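Local coordinates for hydrolase (Thermus thermophilus, PDB 1UFO), which adopts the alpha/beta hydrolase fold and probably cleaves a substrate by hydrolysis, its exact reaction being uncertain, at residues L28-L33 / E90-V95; E6-A11 / R101-P106. All coordinates share one frame; numbering follows the deposited sequence.

Contact 1. Residues L28-L33 / E90-V95; sequences LALHGL and EEARRV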
ATOM      1  N   LEU A  28      18.114  -5.535   5.115  1.00  7.01           N
ATOM      2  CA  LEU A  28      18.804  -4.908   6.257  1.00  8.12           C
ATOM      3  C   LEU A  28      17.797  -3.964   6.871  1.00  8.85           C
ATOM      4  O   LEU A  28      17.315  -3.049   6.180  1.00  9.91           O
ATOM      5  CB  LEU A  28      20.100  -4.122   5.797  1.00  9.03           C
ATOM      6  CG  LEU A  28      20.766  -3.305   6.928  1.00  9.25           C
ATOM      7  CD1 LEU A  28      21.190  -4.184   8.112  1.00 10.23           C
ATOM      8  CD2 LEU A  28      22.060  -2.580   6.319  1.00 12.35           C
ATOM      9  N   ALA A  29      17.512  -4.162   8.145  1.00  8.46           N
ATOM     10  CA  ALA A  29      16.482  -3.341   8.875  1.00  8.19           C
ATOM     11  C   ALA A  29      17.149  -2.471   9.899  1.00  9.04           C
ATOM     12  O   ALA A  29      17.983  -2.945  10.660  1.00  8.62           O
ATOM     13  CB  ALA A  29      15.441  -4.270   9.539  1.00 10.06           C
ATOM     14  N   LEU A  30      16.744  -1.200   9.935  1.00  8.09           N
ATOM     15  CA  LEU A  30      17.312  -0.136  10.760  1.00  8.46           C
ATOM     16  C   LEU A  30      16.235   0.376  11.675  1.00  9.73           C
ATOM     17  O   LEU A  30      15.215   0.916  11.245  1.00  8.54           O
ATOM     18  CB  LEU A  30      17.820   1.038   9.906  1.00  8.06           C
ATOM     19  CG  LEU A  30      18.766   0.537   8.794  1.00  9.96           C
ATOM     20  CD1 LEU A  30      19.200   1.787   7.943  1.00 11.47           C
ATOM     21  CD2 LEU A  30      20.071  -0.157   9.348  1.00 10.34           C
ATOM     22  N   HIS A  31      16.446   0.128  12.981  1.00  9.44           N
ATOM     23  CA  HIS A  31      15.467   0.442  13.988  1.00  8.93           C
ATOM     24  C   HIS A  31      15.377   1.956  14.239  1.00  9.25           C
ATOM     25  O   HIS A  31      16.191   2.728  13.711  1.00  9.84           O
ATOM     26  CB  HIS A  31      15.834  -0.360  15.282  1.00  9.22           C
ATOM     27  CG  HIS A  31      17.068   0.126  15.986  1.00  9.25           C
ATOM     28  ND1 HIS A  31      17.114   1.322  16.676  1.00  9.07           N
ATOM     29  CD2 HIS A  31      18.312  -0.433  16.088  1.00  9.46           C
ATOM     30  CE1 HIS A  31      18.323   1.460  17.223  1.00 10.47           C
ATOM     31  NE2 HIS A  31      19.064   0.391  16.891  1.00  9.08           N
ATOM     32  N   GLY A  32      14.434   2.345  15.126  1.00 10.69           N
ATOM     33  CA  GLY A  32      14.272   3.767  15.403  1.00 10.77           C
ATOM     34  C   GLY A  32      14.831   4.204  16.741  1.00 10.40           C
ATOM     35  O   GLY A  32      15.429   3.381  17.437  1.00 11.56           O
ATOM     36  N   LEU A  33      14.618   5.478  17.081  1.00 10.60           N
ATOM     37  CA  LEU A  33      15.150   6.000  18.330  1.00 11.08           C
ATOM     38  C   LEU A  33      14.543   5.253  19.470  1.00 11.73           C
ATOM     39  O   LEU A  33      13.330   4.924  19.470  1.00 12.15           O
ATOM     40  CB  LEU A  33      14.828   7.512  18.384  1.00 13.40           C
ATOM     41  CG  LEU A  33      15.577   8.249  19.442  1.00 15.64           C
ATOM     42  CD1 LEU A  33      17.081   8.202  19.159  1.00 14.02           C
ATOM     43  CD2 LEU A  33      15.100   9.705  19.385  1.00 16.46           C
ATOM     44  N   GLU A  90      26.630   5.297   8.350  1.00  9.98           N
ATOM     45  CA  GLU A  90      27.949   4.856   7.849  1.00 11.92           C
ATOM     46  C   GLU A  90      28.126   3.372   8.113  1.00 11.93           C
ATOM     47  O   GLU A  90      28.673   2.665   7.257  1.00 11.75           O
ATOM     48  CB  GLU A  90      29.018   5.726   8.511  1.00 13.96           C
ATOM     49  CG  GLU A  90      30.420   5.491   8.069  1.00 16.49           C
ATOM     50  CD  GLU A  90      31.021   4.251   8.759  1.00 15.05           C
ATOM     51  OE1 GLU A  90      31.951   3.720   8.134  1.00 20.98           O
ATOM     52  OE2 GLU A  90      30.628   3.858   9.887  1.00 16.71           O
ATOM     53  N   GLU A  91      27.664   2.921   9.268  1.00 11.35           N
ATOM     54  CA  GLU A  91      27.764   1.480   9.640  1.00 10.61           C
ATOM     55  C   GLU A  91      26.873   0.646   8.725  1.00 10.98           C
ATOM     56  O   GLU A  91      27.252  -0.433   8.257  1.00 12.32           O
ATOM     57  CB  GLU A  91      27.308   1.246  11.095  1.00 10.44           C
ATOM     58  CG  GLU A  91      28.337   1.854  12.069  1.00 12.32           C
ATOM     59  CD  GLU A  91      27.813   2.058  13.438  1.00 14.12           C
ATOM     60  OE1 GLU A  91      26.601   1.890  13.662  1.00 13.10           O
ATOM     61  OE2 GLU A  91      28.656   2.398  14.321  1.00 14.90           O
ATOM     62  N   ALA A  92      25.645   1.136   8.480  1.00  9.99           N
ATOM     63  CA  ALA A  92      24.724   0.361   7.680  1.00  8.94           C
ATOM     64  C   ALA A  92      25.235   0.156   6.279  1.00 10.23           C
ATOM     65  O   ALA A  92      25.042  -0.899   5.692  1.00  9.98           O
ATOM     66  CB  ALA A  92      23.349   1.117   7.626  1.00  8.84           C
ATOM     67  N   ARG A  93      25.888   1.174   5.701  1.00 10.30           N
ATOM     68  CA  ARG A  93      26.357   0.990   4.343  1.00 10.38           C
ATOM     69  C   ARG A  93      27.439  -0.117   4.331  1.00 13.02           C
ATOM     70  O   ARG A  93      27.435  -0.978   3.416  1.00 12.70           O
ATOM     71  CB  ARG A  93      26.921   2.282   3.776  1.00 13.02           C
ATOM     72  CG  ARG A  93      27.144   2.124   2.316  1.00 13.44           C
ATOM     73  CD  ARG A  93      27.449   3.418   1.630  1.00 17.84           C
ATOM     74  NE  ARG A  93      27.598   3.148   0.183  1.00 20.05           N
ATOM     75  CZ  ARG A  93      27.491   4.081  -0.746  1.00 21.89           C
ATOM     76  NH1 ARG A  93      27.674   3.766  -2.029  1.00 23.37           N
ATOM     77  NH2 ARG A  93      27.172   5.329  -0.388  1.00 21.63           N
ATOM     78  N   ARG A  94      28.314  -0.107   5.336  1.00 12.61           N
ATOM     79  CA  ARG A  94      29.372  -1.158   5.380  1.00 12.94           C
ATOM     80  C   ARG A  94      28.761  -2.541   5.610  1.00 12.88           C
ATOM     81  O   ARG A  94      29.161  -3.532   4.924  1.00 14.02           O
ATOM     82  CB  ARG A  94      30.440  -0.836   6.433  1.00 14.01           C
ATOM     83  CG  ARG A  94      31.361   0.312   5.950  1.00 16.02           C
ATOM     84  CD  ARG A  94      32.519   0.516   6.895  1.00 16.63           C
ATOM     85  NE  ARG A  94      32.060   1.050   8.178  1.00 17.62           N
ATOM     86  CZ  ARG A  94      31.986   0.410   9.345  1.00 17.87           C
ATOM     87  NH1 ARG A  94      31.519   1.052  10.430  1.00 17.10           N
ATOM     88  NH2 ARG A  94      32.368  -0.859   9.454  1.00 19.61           N
ATOM     89  N   VAL A  95      27.758  -2.607   6.478  1.00 11.11           N
ATOM     90  CA  VAL A  95      27.102  -3.903   6.733  1.00 11.16           C
ATOM     91  C   VAL A  95      26.427  -4.417   5.457  1.00 11.93           C
ATOM     92  O   VAL A  95      26.509  -5.593   5.119  1.00 11.87           O
ATOM     93  CB  VAL A  95      26.066  -3.769   7.884  1.00 10.78           C
ATOM     94  CG1 VAL A  95      25.159  -5.103   7.986  1.00 11.28           C
ATOM     95  CG2 VAL A  95      26.826  -3.536   9.249  1.00  9.87           C
TER

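Contact 2. Residues E6-A11 / R101-P106; sequences ERLTLA and RRFGLP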
ATOM      1  N   GLU A   6      20.543 -16.105  14.422  1.00 19.62           N
ATOM      2  CA  GLU A   6      21.922 -16.139  14.817  1.00 22.45           C
ATOM      3  C   GLU A   6      22.561 -14.781  14.800  1.00 21.35           C
ATOM      4  O   GLU A   6      21.972 -13.809  14.282  1.00 19.21           O
ATOM      5  CB  GLU A   6      22.760 -17.090  13.966  1.00 25.26           C
ATOM      6  CG  GLU A   6      22.533 -17.149  12.515  1.00 28.81           C
ATOM      7  CD  GLU A   6      23.324 -18.330  11.914  1.00 29.33           C
ATOM      8  OE1 GLU A   6      22.782 -19.455  11.715  1.00 32.02           O
ATOM      9  OE2 GLU A   6      24.507 -18.138  11.674  1.00 28.95           O
ATOM     10  N   ARG A   7      23.729 -14.704  15.427  1.00 21.67           N
ATOM     11  CA  ARG A   7      24.513 -13.467  15.450  1.00 20.52           C
ATOM     12  C   ARG A   7      25.678 -13.645  14.498  1.00 20.94           C
ATOM     13  O   ARG A   7      26.427 -14.638  14.613  1.00 21.14           O
ATOM     14  CB  ARG A   7      25.052 -13.149  16.861  1.00 22.87           C
ATOM     15  CG  ARG A   7      23.977 -13.067  17.991  1.00 25.34           C
ATOM     16  CD  ARG A   7      23.091 -11.744  17.940  1.00 29.92           C
ATOM     17  NE  ARG A   7      23.957 -10.647  18.225  1.00 30.52           N
ATOM     18  CZ  ARG A   7      23.973  -9.964  19.357  1.00 28.26           C
ATOM     19  NH1 ARG A   7      24.869  -9.013  19.468  1.00 30.12           N
ATOM     20  NH2 ARG A   7      23.054 -10.168  20.313  1.00 28.45           N
ATOM     21  N   LEU A   8      25.824 -12.727  13.543  1.00 16.48           N
ATOM     22  CA  LEU A   8      26.914 -12.779  12.567  1.00 18.64           C
ATOM     23  C   LEU A   8      27.780 -11.578  12.817  1.00 18.88           C
ATOM     24  O   LEU A   8      27.396 -10.680  13.583  1.00 19.75           O
ATOM     25  CB  LEU A   8      26.356 -12.618  11.172  1.00 18.13           C
ATOM     26  CG  LEU A   8      25.291 -13.614  10.813  1.00 17.85           C
ATOM     27  CD1 LEU A   8      24.791 -13.314   9.423  1.00 17.27           C
ATOM     28  CD2 LEU A   8      25.916 -15.041  10.842  1.00 20.75           C
ATOM     29  N   THR A   9      28.941 -11.565  12.174  1.00 18.23           N
ATOM     30  CA  THR A   9      29.831 -10.419  12.199  1.00 18.83           C
ATOM     31  C   THR A   9      29.948  -9.912  10.780  1.00 18.90           C
ATOM     32  O   THR A   9      30.346 -10.665   9.901  1.00 19.13           O
ATOM     33  CB  THR A   9      31.253 -10.772  12.743  1.00 22.44           C
ATOM     34  OG1 THR A   9      31.125 -11.233  14.095  1.00 22.56           O
ATOM     35  CG2 THR A   9      32.163  -9.471  12.708  1.00 22.57           C
ATOM     36  N   LEU A  10      29.550  -8.628  10.546  1.00 17.98           N
ATOM     37  CA  LEU A  10      29.615  -8.037   9.210  1.00 18.76           C
ATOM     38  C   LEU A  10      30.197  -6.662   9.354  1.00 19.18           C
ATOM     39  O   LEU A  10      29.737  -5.913  10.188  1.00 17.91           O
ATOM     40  CB  LEU A  10      28.221  -7.916   8.648  1.00 18.73           C
ATOM     41  CG  LEU A  10      27.575  -9.229   8.264  1.00 20.48           C
ATOM     42  CD1 LEU A  10      26.038  -8.978   8.052  1.00 23.50           C
ATOM     43  CD2 LEU A  10      28.187  -9.702   6.981  1.00 24.88           C
ATOM     44  N   ALA A  11      31.261  -6.389   8.595  1.00 20.19           N
ATOM     45  CA  ALA A  11      31.917  -5.082   8.604  1.00 20.09           C
ATOM     46  C   ALA A  11      32.322  -4.742  10.033  1.00 19.95           C
ATOM     47  O   ALA A  11      32.335  -3.575  10.478  1.00 20.00           O
ATOM     48  CB  ALA A  11      30.934  -4.050   8.040  1.00 22.12           C
ATOM     49  N   ARG A 101      28.181  -8.962  -0.652  1.00 16.89           N
ATOM     50  CA  ARG A 101      29.372  -9.733  -1.143  1.00 18.15           C
ATOM     51  C   ARG A 101      29.317 -11.153  -0.649  1.00 18.40           C
ATOM     52  O   ARG A 101      29.621 -12.114  -1.385  1.00 17.52           O
ATOM     53  CB  ARG A 101      30.677  -9.099  -0.631  1.00 20.68           C
ATOM     54  CG  ARG A 101      31.059  -7.837  -1.491  1.00 24.27           C
ATOM     55  CD  ARG A 101      32.441  -7.314  -1.158  1.00 27.95           C
ATOM     56  NE  ARG A 101      32.574  -7.158   0.277  1.00 27.19           N
ATOM     57  CZ  ARG A 101      32.456  -5.985   0.899  1.00 28.80           C
ATOM     58  NH1 ARG A 101      32.570  -5.943   2.227  1.00 25.61           N
ATOM     59  NH2 ARG A 101      32.265  -4.876   0.181  1.00 28.56           N
ATOM     60  N   ARG A 102      28.954 -11.280   0.618  1.00 16.43           N
ATOM     61  CA  ARG A 102      28.913 -12.577   1.259  1.00 16.27           C
ATOM     62  C   ARG A 102      27.820 -13.517   0.830  1.00 16.16           C
ATOM     63  O   ARG A 102      28.095 -14.734   0.593  1.00 16.85           O
ATOM     64  CB  ARG A 102      28.852 -12.383   2.764  1.00 19.50           C
ATOM     65  CG  ARG A 102      28.716 -13.653   3.500  1.00 22.10           C
ATOM     66  CD  ARG A 102      28.655 -13.420   4.990  1.00 22.32           C
ATOM     67  NE  ARG A 102      29.605 -12.435   5.459  1.00 22.62           N
ATOM     68  CZ  ARG A 102      29.882 -12.258   6.746  1.00 21.56           C
ATOM     69  NH1 ARG A 102      30.731 -11.302   7.114  1.00 22.58           N
ATOM     70  NH2 ARG A 102      29.318 -13.057   7.645  1.00 23.52           N
ATOM     71  N   PHE A 103      26.599 -13.010   0.673  1.00 14.64           N
ATOM     72  CA  PHE A 103      25.473 -13.891   0.285  1.00 13.05           C
ATOM     73  C   PHE A 103      25.100 -13.828  -1.157  1.00 13.47           C
ATOM     74  O   PHE A 103      24.438 -14.711  -1.642  1.00 14.09           O
ATOM     75  CB  PHE A 103      24.223 -13.572   1.123  1.00 11.60           C
ATOM     76  CG  PHE A 103      24.424 -13.738   2.596  1.00 12.24           C
ATOM     77  CD1 PHE A 103      24.611 -12.647   3.444  1.00 13.49           C
ATOM     78  CD2 PHE A 103      24.440 -15.010   3.187  1.00 14.62           C
ATOM     79  CE1 PHE A 103      24.806 -12.791   4.828  1.00 14.12           C
ATOM     80  CE2 PHE A 103      24.627 -15.140   4.524  1.00 14.14           C
ATOM     81  CZ  PHE A 103      24.818 -14.097   5.389  1.00 13.86           C
ATOM     82  N   GLY A 104      25.520 -12.781  -1.884  1.00 14.47           N
ATOM     83  CA  GLY A 104      25.131 -12.660  -3.267  1.00 14.88           C
ATOM     84  C   GLY A 104      23.659 -12.684  -3.554  1.00 15.50           C
ATOM     85  O   GLY A 104      23.185 -13.309  -4.521  1.00 17.34           O
ATOM     86  N   LEU A 105      22.887 -11.992  -2.698  1.00 14.57           N
ATOM     87  CA  LEU A 105      21.466 -11.944  -2.891  1.00 13.18           C
ATOM     88  C   LEU A 105      21.042 -10.475  -3.050  1.00 12.52           C
ATOM     89  O   LEU A 105      21.729  -9.598  -2.513  1.00 13.15           O
ATOM     90  CB  LEU A 105      20.764 -12.421  -1.610  1.00 14.68           C
ATOM     91  CG  LEU A 105      20.947 -13.903  -1.342  1.00 15.31           C
ATOM     92  CD1 LEU A 105      20.340 -14.168   0.011  1.00 17.66           C
ATOM     93  CD2 LEU A 105      20.320 -14.771  -2.423  1.00 16.31           C
ATOM     94  N   PRO A 106      19.957 -10.229  -3.777  1.00 14.54           N
ATOM     95  CA  PRO A 106      19.460  -8.845  -3.934  1.00 12.66           C
ATOM     96  C   PRO A 106      19.259  -8.276  -2.530  1.00 12.23           C
ATOM     97  O   PRO A 106      18.712  -8.973  -1.662  1.00 11.38           O
ATOM     98  CB  PRO A 106      18.126  -9.047  -4.585  1.00 14.06           C
ATOM     99  CG  PRO A 106      18.289 -10.282  -5.410  1.00 16.25           C
ATOM    100  CD  PRO A 106      19.116 -11.194  -4.521  1.00 14.07           C
TER

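Contact 1. Residues L28-L33 / E90-V95
Leu28 reaches from the strand to the helix surface, touching Ala92 and Val95. Its CB points at the helix, but neither CB nor CG touches these helix residues; the two methyls do the work. With CG anti to the backbone N (chi1 173°), the fork stands out from the strand, and a chi2 of 59° splits its tips over two helix residues. CD2 rests 3.5 Å from the carbonyl O of Ala92, an approach of methyl to backbone oxygen, and 4.1 Å from CB of the same residue. CD1 goes to Val95, meeting CG1 at 4.1 Å, with the two side chains crossing at about a right angle. Leu30, two residues on and on the same side of the strand, adds its CD2 to Ala92 CB at 3.9 Å. It also touches Phe88 of the same helix and the residues of a probable nucleophile elbow, the sharp turn that follows strand 107-112. The small Ala92 thus sits under methyls from both leucines, and no hydrogen bond joins strand to helix. Strand 28-30 and helix 90-95 run almost antiparallel, at 169°, with their axes 10.1 Å apart. This is the packing of a beta-alpha-beta crossover: helix 77-103 leads from strand 52-56 back to strand 107-112, passing across strand 25-30, which lies between them in the sheet. Helix 114-124 packs alongside, its Val118 touching Leu30 and its Leu122 touching Ala92.

Contact 2. Residues E6-A11 / R101-P106
The guanidinium of Arg102 has Leu10 over one face and Thr9 at its edge. Leu10 CD2 stands over the centre of that face, and its 3.0 Å approach to NH1 is so short that the exact fit is doubtful. At the edge, Arg102 NH1 donates to the backbone O of Thr9 at 2.9 Å; the nitrogen lies in the carbonyl plane, but the oxygen is tilted 19° out of the guanidinium plane and the bond is bent, 149° at the hydrogen. The Phe103 ring carries Arg102 CG on one face, 4.1 Å above its plane, and Leu8 CD1 comes to its edge, 4.1 Å from CZ. Glu6-Leu10 belongs to strand 3-10, the outermost strand on this side of the alpha/beta hydrolase sheet and half of a hairpin with strand 13-20; across from it helix 77-103 ends, and Gly104 takes a positive phi as the chain turns toward strand 107-112. Arg102 is extended from the helix, CG anti to the backbone N (chi1 176°), and bends only at chi3, which brings the guanidinium alongside the strand. Replacing Leu10 with an alanine removes the branched end that lies between Arg102 and Val95 and would probably open a gap there, with the guanidinium less firmly backed. NH1 also makes a salt bridge with Glu98, one turn back on the helix, so two acceptors share it.

Contact 1 is buried, its centre about 7 Å from the centre of the chain, whereas contact 2 is at the surface, its centre about 18 Å from that point. Both set helix 77-103 against the same sheet: its middle against an inner strand, its C-terminal end against an outermost one. Inside, aliphatic side chains meet one another and one backbone carbonyl, with no hydrogen bond across; at the surface, an arginine reaches a backbone carbonyl while one leucine lies over the guanidinium and another meets the phenylalanine at its edge. The contacts, centres about 13 Å apart, touch: Val95 packs against Leu10 and Ala11, and Arg94 NH2 makes a weak hydrogen bond to Ala11 O.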